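Local coordinates for protein hydrogen peroxide-inducible genes activator (Corynebacterium glutamicum, PDB 6G1D) that senses hydrogen peroxide as a LysR-type transcription factor, and probably binds DNA to control genes of the peroxide response, at residues Leu12-Glu23 with Leu73-Ala84; Thr138-Arg146 with Ala153-Met164. The protein carries 1 engineered substitution. All coordinates share one frame; numbering follows the deposited sequence. Where two conformers were deposited one is given.

Contact 1: residues Leu12-Glu23 with Leu73-Ala84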
loop_
_atom_site.group_PDB
_atom_site.type_symbol
_atom_site.label_atom_id
_atom_site.label_comp_id
_atom_site.label_asym_id
_atom_site.label_seq_id
_atom_site.Cartn_x
_atom_site.Cartn_y
_atom_site.Cartn_z
ATOM N N LEU B 12 6.741 -29.854 25.934
ATOM C CA LEU B 12 6.212 -28.507 25.770
ATOM C C LEU B 12 6.592 -27.607 26.960
ATOM O O LEU B 12 6.986 -26.452 26.757
ATOM C CB LEU B 12 4.708 -28.537 25.547
ATOM C CG LEU B 12 4.333 -29.096 24.173
ATOM C CD1 LEU B 12 2.872 -29.535 24.179
ATOM C CD2 LEU B 12 4.692 -28.137 23.006
ATOM N N ALA B 13 6.565 -28.143 28.174
ATOM C CA ALA B 13 6.930 -27.352 29.365
ATOM C C ALA B 13 8.351 -26.835 29.264
ATOM O O ALA B 13 8.641 -25.708 29.617
ATOM C CB ALA B 13 6.730 -28.141 30.664
ATOM N N GLN B 14 9.260 -27.662 28.768
ATOM C CA GLN B 14 10.636 -27.223 28.609
ATOM C C GLN B 14 10.764 -26.153 27.564
ATOM O O GLN B 14 11.509 -25.198 27.740
ATOM C CB GLN B 14 11.530 -28.429 28.261
ATOM C CG GLN B 14 11.785 -29.331 29.481
ATOM C CD GLN B 14 12.253 -30.724 29.116
ATOM O OE1 GLN B 14 12.333 -31.116 27.937
ATOM N NE2 GLN B 14 12.613 -31.467 30.148
ATOM N N LEU B 15 10.042 -26.305 26.458
ATOM C CA LEU B 15 10.046 -25.298 25.412
ATOM C C LEU B 15 9.467 -23.987 25.903
ATOM O O LEU B 15 10.009 -22.926 25.551
ATOM C CB LEU B 15 9.326 -25.797 24.163
ATOM C CG LEU B 15 10.030 -26.971 23.425
ATOM C CD1 LEU B 15 9.199 -27.354 22.204
ATOM C CD2 LEU B 15 11.428 -26.609 23.013
ATOM N N ARG B 16 8.382 -24.033 26.697
ATOM C CA ARG B 16 7.809 -22.799 27.267
ATOM C C ARG B 16 8.846 -22.096 28.127
ATOM O O ARG B 16 9.038 -20.887 28.016
ATOM C CB ARG B 16 6.537 -23.067 28.081
ATOM C CG ARG B 16 5.353 -23.401 27.163
ATOM C CD ARG B 16 3.949 -23.394 27.734
ATOM N NE ARG B 16 3.533 -24.696 28.264
ATOM C CZ ARG B 16 2.848 -25.661 27.627
ATOM N NH1 ARG B 16 2.404 -25.549 26.358
ATOM N NH2 ARG B 16 2.549 -26.773 28.314
ATOM N N THR B 17 9.560 -22.843 28.957
ATOM C CA THR B 17 10.629 -22.255 29.748
ATOM C C THR B 17 11.671 -21.557 28.897
ATOM O O THR B 17 12.050 -20.429 29.183
ATOM C CB THR B 17 11.302 -23.300 30.676
ATOM O OG1 THR B 17 10.442 -23.587 31.752
ATOM C CG2 THR B 17 12.616 -22.791 31.253
ATOM N N PHE B 18 12.147 -22.236 27.869
ATOM C CA PHE B 18 13.156 -21.636 26.975
ATOM C C PHE B 18 12.650 -20.339 26.329
ATOM O O PHE B 18 13.332 -19.326 26.328
ATOM C CB PHE B 18 13.538 -22.670 25.891
ATOM C CG PHE B 18 14.339 -22.135 24.754
ATOM C CD1 PHE B 18 15.415 -21.269 24.963
ATOM C CD2 PHE B 18 14.050 -22.529 23.444
ATOM C CE1 PHE B 18 16.161 -20.814 23.896
ATOM C CE2 PHE B 18 14.782 -22.042 22.391
ATOM C CZ PHE B 18 15.830 -21.191 22.631
ATOM N N VAL B 19 11.464 -20.394 25.765
ATOM C CA VAL B 19 10.915 -19.264 25.008
ATOM C C VAL B 19 10.683 -18.072 25.967
ATOM O O VAL B 19 11.030 -16.939 25.644
ATOM C CB VAL B 19 9.636 -19.703 24.268
ATOM C CG1 VAL B 19 8.813 -18.530 23.793
ATOM C CG2 VAL B 19 9.994 -20.622 23.102
ATOM N N THR B 20 10.124 -18.404 27.106
ATOM C CA THR B 20 9.893 -17.378 28.123
ATOM C C THR B 20 11.174 -16.560 28.690
ATOM O O THR B 20 11.409 -15.321 28.755
ATOM C CB THR B 20 9.148 -17.998 29.295
ATOM O OG1 THR B 20 7.876 -18.444 28.847
ATOM C CG2 THR B 20 8.943 -16.991 30.357
ATOM N N ILE B 21 12.171 -17.403 28.885
ATOM C CA ILE B 21 13.470 -16.826 29.277
ATOM C C ILE B 21 14.043 -15.963 28.149
ATOM O O ILE B 21 14.561 -14.859 28.394
ATOM C CB ILE B 21 14.523 -17.889 29.709
ATOM C CG1 ILE B 21 14.087 -18.633 30.965
ATOM C CG2 ILE B 21 15.855 -17.192 30.049
ATOM C CD1 ILE B 21 14.828 -19.925 31.197
ATOM N N ALA B 22 13.962 -16.463 26.926
ATOM C CA ALA B 22 14.480 -15.729 25.737
ATOM C C ALA B 22 13.799 -14.374 25.563
ATOM O O ALA B 22 14.457 -13.402 25.212
ATOM C CB ALA B 22 14.319 -16.545 24.462
ATOM N N GLU B 23 12.478 -14.365 25.736
ATOM C CA GLU B 23 11.630 -13.165 25.729
ATOM C C GLU B 23 11.723 -12.187 26.940
ATOM O O GLU B 23 11.720 -10.982 26.747
ATOM C CB GLU B 23 10.187 -13.537 25.380
ATOM C CG GLU B 23 10.062 -14.024 23.943
ATOM C CD GLU B 23 8.741 -14.696 23.618
ATOM O OE1 GLU B 23 7.880 -14.824 24.510
ATOM O OE2 GLU B 23 8.566 -15.107 22.456
ATOM N N LEU B 73 17.321 -21.641 17.314
ATOM C CA LEU B 73 16.256 -22.594 17.649
ATOM C C LEU B 73 14.948 -21.944 18.130
ATOM O O LEU B 73 13.889 -22.581 18.067
ATOM C CB LEU B 73 16.755 -23.605 18.683
ATOM C CG LEU B 73 17.828 -24.576 18.104
ATOM C CD1 LEU B 73 18.541 -25.304 19.247
ATOM C CD2 LEU B 73 17.163 -25.546 17.149
ATOM N N LEU B 74 15.044 -20.689 18.517
ATOM C CA LEU B 74 13.847 -20.001 19.128
ATOM C C LEU B 74 12.499 -19.995 18.185
ATOM O O LEU B 74 11.320 -20.345 18.497
ATOM C CB LEU B 74 14.208 -18.553 19.516
ATOM C CG LEU B 74 13.161 -17.692 20.207
ATOM C CD1 LEU B 74 12.722 -18.345 21.497
ATOM C CD2 LEU B 74 13.744 -16.302 20.487
ATOM N N PRO B 75 12.759 -19.746 16.912
ATOM C CA PRO B 75 11.566 -19.846 16.036
ATOM C C PRO B 75 10.951 -21.233 15.919
ATOM O O PRO B 75 9.741 -21.378 15.772
ATOM C CB PRO B 75 12.039 -19.350 14.672
ATOM C CG PRO B 75 13.502 -19.043 14.804
ATOM C CD PRO B 75 13.865 -19.020 16.250
ATOM N N PHE B 76 11.766 -22.262 16.010
ATOM C CA PHE B 76 11.247 -23.642 15.943
ATOM C C PHE B 76 10.520 -23.999 17.234
ATOM O O PHE B 76 9.493 -24.686 17.203
ATOM C CB PHE B 76 12.366 -24.622 15.582
ATOM C CG PHE B 76 12.962 -24.357 14.212
ATOM C CD1 PHE B 76 12.306 -24.775 13.045
ATOM C CD2 PHE B 76 14.153 -23.633 14.087
ATOM C CE1 PHE B 76 12.837 -24.494 11.798
ATOM C CE2 PHE B 76 14.683 -23.366 12.831
ATOM C CZ PHE B 76 14.033 -23.788 11.683
ATOM N N ALA B 77 11.033 -23.516 18.369
ATOM C CA ALA B 77 10.368 -23.704 19.653
ATOM C C ALA B 77 9.016 -22.995 19.634
ATOM O O ALA B 77 7.995 -23.581 19.969
ATOM C CB ALA B 77 11.235 -23.183 20.791
ATOM N N LYS B 78 9.007 -21.731 19.215
ATOM C CA LYS B 78 7.739 -20.980 19.064
ATOM C C LYS B 78 6.739 -21.662 18.160
ATOM O O LYS B 78 5.573 -21.711 18.501
ATOM C CB LYS B 78 7.987 -19.552 18.585
ATOM C CG LYS B 78 8.429 -18.707 19.765
ATOM C CD LYS B 78 9.634 -17.778 19.699
ATOM C CE LYS B 78 9.380 -16.268 19.551
ATOM N NZ LYS B 78 9.049 -15.972 18.138
ATOM N N SER B 79 7.159 -22.189 17.012
ATOM C CA SER B 79 6.224 -22.909 16.118
ATOM C C SER B 79 5.578 -24.090 16.823
ATOM O O SER B 79 4.401 -24.361 16.608
ATOM C CB SER B 79 6.901 -23.429 14.856
ATOM O OG SER B 79 7.654 -22.417 14.246
ATOM N N THR B 80 6.346 -24.790 17.654
ATOM C CA THR B 80 5.821 -25.950 18.360
ATOM C C THR B 80 4.730 -25.542 19.355
ATOM O O THR B 80 3.652 -26.144 19.400
ATOM C CB THR B 80 6.952 -26.739 19.065
ATOM O OG1 THR B 80 8.034 -26.979 18.138
ATOM C CG2 THR B 80 6.412 -28.064 19.597
ATOM N N LEU B 81 5.031 -24.495 20.126
ATOM C CA LEU B 81 4.105 -23.964 21.132
ATOM C C LEU B 81 2.836 -23.416 20.454
ATOM O O LEU B 81 1.736 -23.636 20.961
ATOM C CB LEU B 81 4.759 -22.886 21.969
ATOM C CG LEU B 81 5.948 -23.369 22.801
ATOM C CD1 LEU B 81 6.692 -22.254 23.553
ATOM C CD2 LEU B 81 5.502 -24.428 23.793
ATOM N N ASP B 82 3.007 -22.766 19.292
ATOM C CA ASP B 82 1.870 -22.244 18.527
ATOM C C ASP B 82 1.016 -23.375 17.973
ATOM O O ASP B 82 -0.208 -23.309 18.024
ATOM C CB ASP B 82 2.327 -21.331 17.363
ATOM C CG ASP B 82 3.030 -20.039 17.829
ATOM O OD1 ASP B 82 2.979 -19.678 19.025
ATOM O OD2 ASP B 82 3.668 -19.387 16.971
ATOM N N ALA B 83 1.649 -24.420 17.445
ATOM C CA ALA B 83 0.879 -25.592 17.006
ATOM C C ALA B 83 0.114 -26.245 18.180
ATOM O O ALA B 83 -1.038 -26.654 18.011
ATOM C CB ALA B 83 1.777 -26.610 16.319
ATOM N N ALA B 84 0.731 -26.324 19.363
ATOM C CA ALA B 84 0.058 -26.933 20.519
ATOM C C ALA B 84 -1.132 -26.089 20.991
ATOM O O ALA B 84 -2.181 -26.629 21.302
ATOM C CB ALA B 84 1.029 -27.149 21.662
#

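Contact 2: residues Thr138-Arg146 with Ala153-Met164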
loop_
_atom_site.group_PDB
_atom_site.type_symbol
_atom_site.label_atom_id
_atom_site.label_comp_id
_atom_site.label_asym_id
_atom_site.label_seq_id
_atom_site.Cartn_x
_atom_site.Cartn_y
_atom_site.Cartn_z
ATOM N N THR B 138 -15.818 -6.283 1.080
ATOM C CA THR B 138 -16.360 -7.515 0.534
ATOM C C THR B 138 -15.342 -8.362 -0.241
ATOM O O THR B 138 -15.207 -9.560 0.002
ATOM C CB THR B 138 -17.587 -7.169 -0.339
ATOM O OG1 THR B 138 -18.601 -6.467 0.465
ATOM C CG2 THR B 138 -18.186 -8.418 -0.933
ATOM N N LYS B 139 -14.635 -7.733 -1.176
ATOM C CA LYS B 139 -13.660 -8.421 -2.036
ATOM C C LYS B 139 -12.574 -9.069 -1.175
ATOM O O LYS B 139 -12.195 -10.216 -1.428
ATOM C CB LYS B 139 -13.064 -7.431 -3.048
ATOM C CG LYS B 139 -12.029 -8.033 -4.000
ATOM C CD LYS B 139 -11.279 -6.986 -4.823
ATOM C CE LYS B 139 -10.254 -7.680 -5.717
ATOM N NZ LYS B 139 -9.431 -6.709 -6.475
ATOM N N HIS B 140 -12.116 -8.369 -0.137
ATOM C CA HIS B 140 -11.118 -8.960 0.779
ATOM C C HIS B 140 -11.710 -10.094 1.603
ATOM O O HIS B 140 -11.053 -11.117 1.772
ATOM C CB HIS B 140 -10.501 -7.932 1.715
ATOM C CG HIS B 140 -9.802 -6.828 0.999
ATOM N ND1 HIS B 140 -8.487 -6.904 0.570
ATOM C CD2 HIS B 140 -10.246 -5.599 0.656
ATOM C CE1 HIS B 140 -8.165 -5.773 -0.027
ATOM N NE2 HIS B 140 -9.210 -4.960 0.022
ATOM N N LEU B 141 -12.945 -9.926 2.099
ATOM C CA LEU B 141 -13.587 -10.999 2.853
ATOM C C LEU B 141 -13.754 -12.249 1.993
ATOM O O LEU B 141 -13.500 -13.333 2.473
ATOM C CB LEU B 141 -14.950 -10.584 3.439
ATOM C CG LEU B 141 -14.925 -9.442 4.440
ATOM C CD1 LEU B 141 -16.372 -9.157 4.856
ATOM C CD2 LEU B 141 -14.039 -9.714 5.632
ATOM N N LEU B 142 -14.140 -12.111 0.728
ATOM C CA LEU B 142 -14.275 -13.295 -0.134
ATOM C C LEU B 142 -12.940 -13.987 -0.373
ATOM O O LEU B 142 -12.897 -15.214 -0.390
ATOM C CB LEU B 142 -14.947 -12.949 -1.467
ATOM C CG LEU B 142 -16.450 -12.625 -1.317
ATOM C CD1 LEU B 142 -16.936 -11.967 -2.603
ATOM C CD2 LEU B 142 -17.279 -13.881 -0.935
ATOM N N ALA B 143 -11.862 -13.220 -0.488
ATOM C CA ALA B 143 -10.519 -13.811 -0.655
ATOM C C ALA B 143 -10.080 -14.565 0.628
ATOM O O ALA B 143 -9.547 -15.680 0.550
ATOM C CB ALA B 143 -9.496 -12.749 -1.046
ATOM N N LEU B 144 -10.342 -13.966 1.786
ATOM C CA LEU B 144 -10.031 -14.595 3.068
ATOM C C LEU B 144 -10.858 -15.885 3.257
ATOM O O LEU B 144 -10.362 -16.874 3.782
ATOM C CB LEU B 144 -10.272 -13.624 4.253
ATOM C CG LEU B 144 -9.306 -12.392 4.282
ATOM C CD1 LEU B 144 -9.867 -11.278 5.171
ATOM C CD2 LEU B 144 -7.854 -12.722 4.687
ATOM N N LEU B 145 -12.114 -15.868 2.825
ATOM C CA LEU B 145 -12.974 -17.057 2.886
ATOM C C LEU B 145 -12.413 -18.165 2.018
ATOM O O LEU B 145 -12.348 -19.302 2.451
ATOM C CB LEU B 145 -14.402 -16.717 2.408
ATOM C CG LEU B 145 -15.701 -17.364 2.937
ATOM C CD1 LEU B 145 -15.754 -17.549 4.441
ATOM C CD2 LEU B 145 -16.887 -16.543 2.474
ATOM N N ARG B 146 -12.030 -17.832 0.788
ATOM C CA ARG B 146 -11.473 -18.830 -0.121
ATOM C C ARG B 146 -10.184 -19.436 0.441
ATOM O O ARG B 146 -10.001 -20.634 0.311
ATOM C CB ARG B 146 -11.305 -18.278 -1.542
ATOM C CG ARG B 146 -10.170 -17.358 -1.865
ATOM C CD ARG B 146 -9.737 -17.463 -3.336
ATOM N NE ARG B 146 -8.816 -16.369 -3.635
ATOM C CZ ARG B 146 -9.118 -15.198 -4.221
ATOM N NH1 ARG B 146 -10.358 -14.907 -4.638
ATOM N NH2 ARG B 146 -8.158 -14.283 -4.374
ATOM N N ALA B 153 -18.526 -15.010 6.449
ATOM C CA ALA B 153 -18.522 -13.586 6.196
ATOM C C ALA B 153 -19.954 -13.066 6.146
ATOM O O ALA B 153 -20.799 -13.626 5.451
ATOM C CB ALA B 153 -17.790 -13.300 4.911
ATOM N N MET B 154 -20.165 -11.954 6.791
ATOM C CA MET B 154 -21.426 -11.300 6.776
ATOM C C MET B 154 -21.346 -10.132 5.800
ATOM O O MET B 154 -20.639 -9.233 6.023
ATOM C CB MET B 154 -21.762 -10.839 8.173
ATOM C CG MET B 154 -23.104 -10.187 8.324
ATOM S SD MET B 154 -23.461 -9.661 10.002
ATOM C CE MET B 154 -24.630 -8.454 9.662
ATOM N N MET B 155 -22.059 -10.194 4.705
ATOM C CA MET B 155 -22.021 -9.168 3.678
ATOM C C MET B 155 -23.366 -9.048 3.015
ATOM O O MET B 155 -24.257 -9.876 3.242
ATOM C CB MET B 155 -20.949 -9.539 2.625
ATOM C CG MET B 155 -21.293 -10.756 1.800
ATOM S SD MET B 155 -19.832 -11.341 0.868
ATOM C CE MET B 155 -19.230 -12.391 2.170
ATOM N N ALA B 156 -23.451 -8.158 2.028
ATOM C CA ALA B 156 -24.640 -8.069 1.181
ATOM C C ALA B 156 -24.668 -9.196 0.147
ATOM O O ALA B 156 -23.620 -9.643 -0.340
ATOM C CB ALA B 156 -24.729 -6.721 0.508
ATOM N N LEU B 157 -25.871 -9.679 -0.140
ATOM C CA LEU B 157 -26.084 -10.701 -1.125
ATOM C C LEU B 157 -26.666 -10.094 -2.392
ATOM O O LEU B 157 -27.346 -9.069 -2.314
ATOM C CB LEU B 157 -27.083 -11.721 -0.577
ATOM C CG LEU B 157 -26.679 -12.466 0.679
ATOM C CD1 LEU B 157 -27.684 -13.610 0.878
ATOM C CD2 LEU B 157 -25.261 -12.985 0.624
ATOM N N PRO B 158 -26.451 -10.744 -3.555
ATOM C CA PRO B 158 -25.644 -11.954 -3.767
ATOM C C PRO B 158 -24.120 -11.698 -3.693
ATOM O O PRO B 158 -23.659 -10.638 -4.050
ATOM C CB PRO B 158 -26.054 -12.417 -5.161
ATOM C CG PRO B 158 -26.508 -11.171 -5.841
ATOM C CD PRO B 158 -27.127 -10.310 -4.789
ATOM N N SER B 159 -23.375 -12.672 -3.192
ATOM C CA SER B 159 -21.922 -12.600 -3.133
ATOM C C SER B 159 -21.303 -12.727 -4.526
ATOM O O SER B 159 -20.225 -12.204 -4.774
ATOM C CB SER B 159 -21.361 -13.699 -2.231
ATOM O OG SER B 159 -21.397 -14.960 -2.889
ATOM N N GLU B 160 -22.002 -13.437 -5.424
ATOM C CA GLU B 160 -21.526 -13.752 -6.780
ATOM C C GLU B 160 -20.152 -14.444 -6.773
ATOM O O GLU B 160 -19.320 -14.274 -7.660
ATOM C CB GLU B 160 -21.552 -12.501 -7.691
ATOM C CG GLU B 160 -22.945 -12.013 -8.091
ATOM C CD GLU B 160 -23.792 -13.027 -8.859
ATOM O OE1 GLU B 160 -25.023 -13.117 -8.607
ATOM O OE2 GLU B 160 -23.230 -13.740 -9.719
ATOM N N ALA B 161 -19.933 -15.279 -5.752
ATOM C CA ALA B 161 -18.693 -15.981 -5.533
ATOM C C ALA B 161 -18.972 -17.477 -5.721
ATOM O O ALA B 161 -19.708 -18.076 -4.960
ATOM C CB ALA B 161 -18.183 -15.693 -4.138
ATOM N N PRO B 162 -18.389 -18.075 -6.771
ATOM C CA PRO B 162 -18.801 -19.432 -7.116
ATOM C C PRO B 162 -18.667 -20.561 -6.109
ATOM O O PRO B 162 -19.537 -21.484 -6.159
ATOM C CB PRO B 162 -17.986 -19.728 -8.396
ATOM C CG PRO B 162 -16.789 -18.884 -8.252
ATOM C CD PRO B 162 -17.378 -17.581 -7.719
ATOM N N GLY B 163 -17.653 -20.620 -5.253
ATOM C CA GLY B 163 -17.573 -21.782 -4.331
ATOM C C GLY B 163 -18.368 -21.671 -3.017
ATOM O O GLY B 163 -17.934 -22.252 -2.026
ATOM N N MET B 164 -19.267 -20.702 -2.900
ATOM C CA MET B 164 -19.801 -20.283 -1.603
ATOM C C MET B 164 -21.260 -20.667 -1.442
ATOM O O MET B 164 -21.982 -20.761 -2.416
ATOM C CB MET B 164 -19.655 -18.765 -1.442
ATOM C CG MET B 164 -18.236 -18.245 -1.560
ATOM S SD MET B 164 -17.066 -18.987 -0.454
ATOM C CE MET B 164 -15.611 -18.028 -0.866
HETATM O O HOH W 1 -21.318 -6.425 0.725
#

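Contact 1: residues Leu12-Glu23 with Leu73-Ala84
Val19 and Leu81 meet tip to tip where the first helix of the LysR-type helix-turn-helix domain, 12-23, packs on 73-84, part of the long linker helix. The axes approach to 9.7 Å at a crossing angle of -127°, and the packing is knobs-into-holes in both directions: Val19 sits among Leu74, Ala77, Lys78 and Leu81, while Leu81 enters the hole formed by Leu12, Leu15, Arg16 and Val19. The two branches of Leu81 divide the work, CD1 meeting Val19 CG2 at 3.7 Å and CD2 lying against Arg16 CG. Leu12 and Leu81 run alongside in antiparallel sense, Leu12 CD2 against Leu81 CD2 (3.9 Å). Leu15 crosses Thr80 at about a right angle, its CD1 on Thr80 CG2, while Thr80 OG1 is bonded back to Phe76 O (2.9 Å). Phe18, with CG anti to the backbone N (chi1 168°), brings CD2 to within 3.9 Å of Ala77 CB; Leu48 and Leu56 also touch its ring. Phe87 of the second subunit packs on Leu15, placing the contact beside the interface with that subunit. Farther along, Glu23 and Lys78 approach head-on; Glu23 OE2 lies 3.2 Å from Lys78 CE but 4.4 Å from Lys78 NZ, beyond a salt bridge.

Contact 2: residues Thr138-Arg146 with Ala153-Met164
Leu142 reaches from helix 138-146 into the angle between strand 153-156 and the loop that follows it, within the LysR substrate-binding domain. Its CB already points at the opposing segment, and CG stands anti to the carbonyl carbon (chi1 -71°), from where the two methyls part. CD1 approaches the carbonyl oxygen Ser159 O at 3.9 Å. CD2 lies 3.8 Å from Ala161 CB and also meets the thioether of Met155, whose SD and CE are each 4.0 Å from it. Met155 crosses Leu142 at about a right angle; its bend at chi3 (88°) turns CE off the line of the chain, while SD also touches Thr138 CG2. One turn along the helix, Leu145 lies obliquely across Met164, with Leu145 CB 3.7 Å from Met164 CE and Leu145 CD2 against Met164 SD. Leu141 CB and Leu145 CD2 both rest on Ala153 CB. The loop is shaped by an ST turn, in which Ala161 N donates to Ser159 OG, a hydroxyl also hydrogen-bonded to Glu166 OE2. A water joins the segments, bound to Thr138 OG1 and accepting from Ala156 N. The helix packs on part of one face of the mixed sheet: strand 152-156 lies between strands 100-106 and 267-287, and Val285 of the latter touches Leu145, Met155 and Met164.

How the contacts relate
Both segments of contact 1 come before those of contact 2 in the chain. Their centres are 36 Å apart and their nearest atoms about 18 Å, so the two do not meet. They share no helix or sheet. Contact 1 joins the first helix of the DNA-binding region to helix 68-95, which then runs on toward strand 100-106; that strand is the direct neighbour of strand 152-156, on which contact 2 is built. Helix-on-helix packing fastens the linker to one domain, while packing of a helix on sheet and loop belongs to the other, an arrangement consistent with a LysR-type regulator in which sensing and DNA binding reside in separate modules.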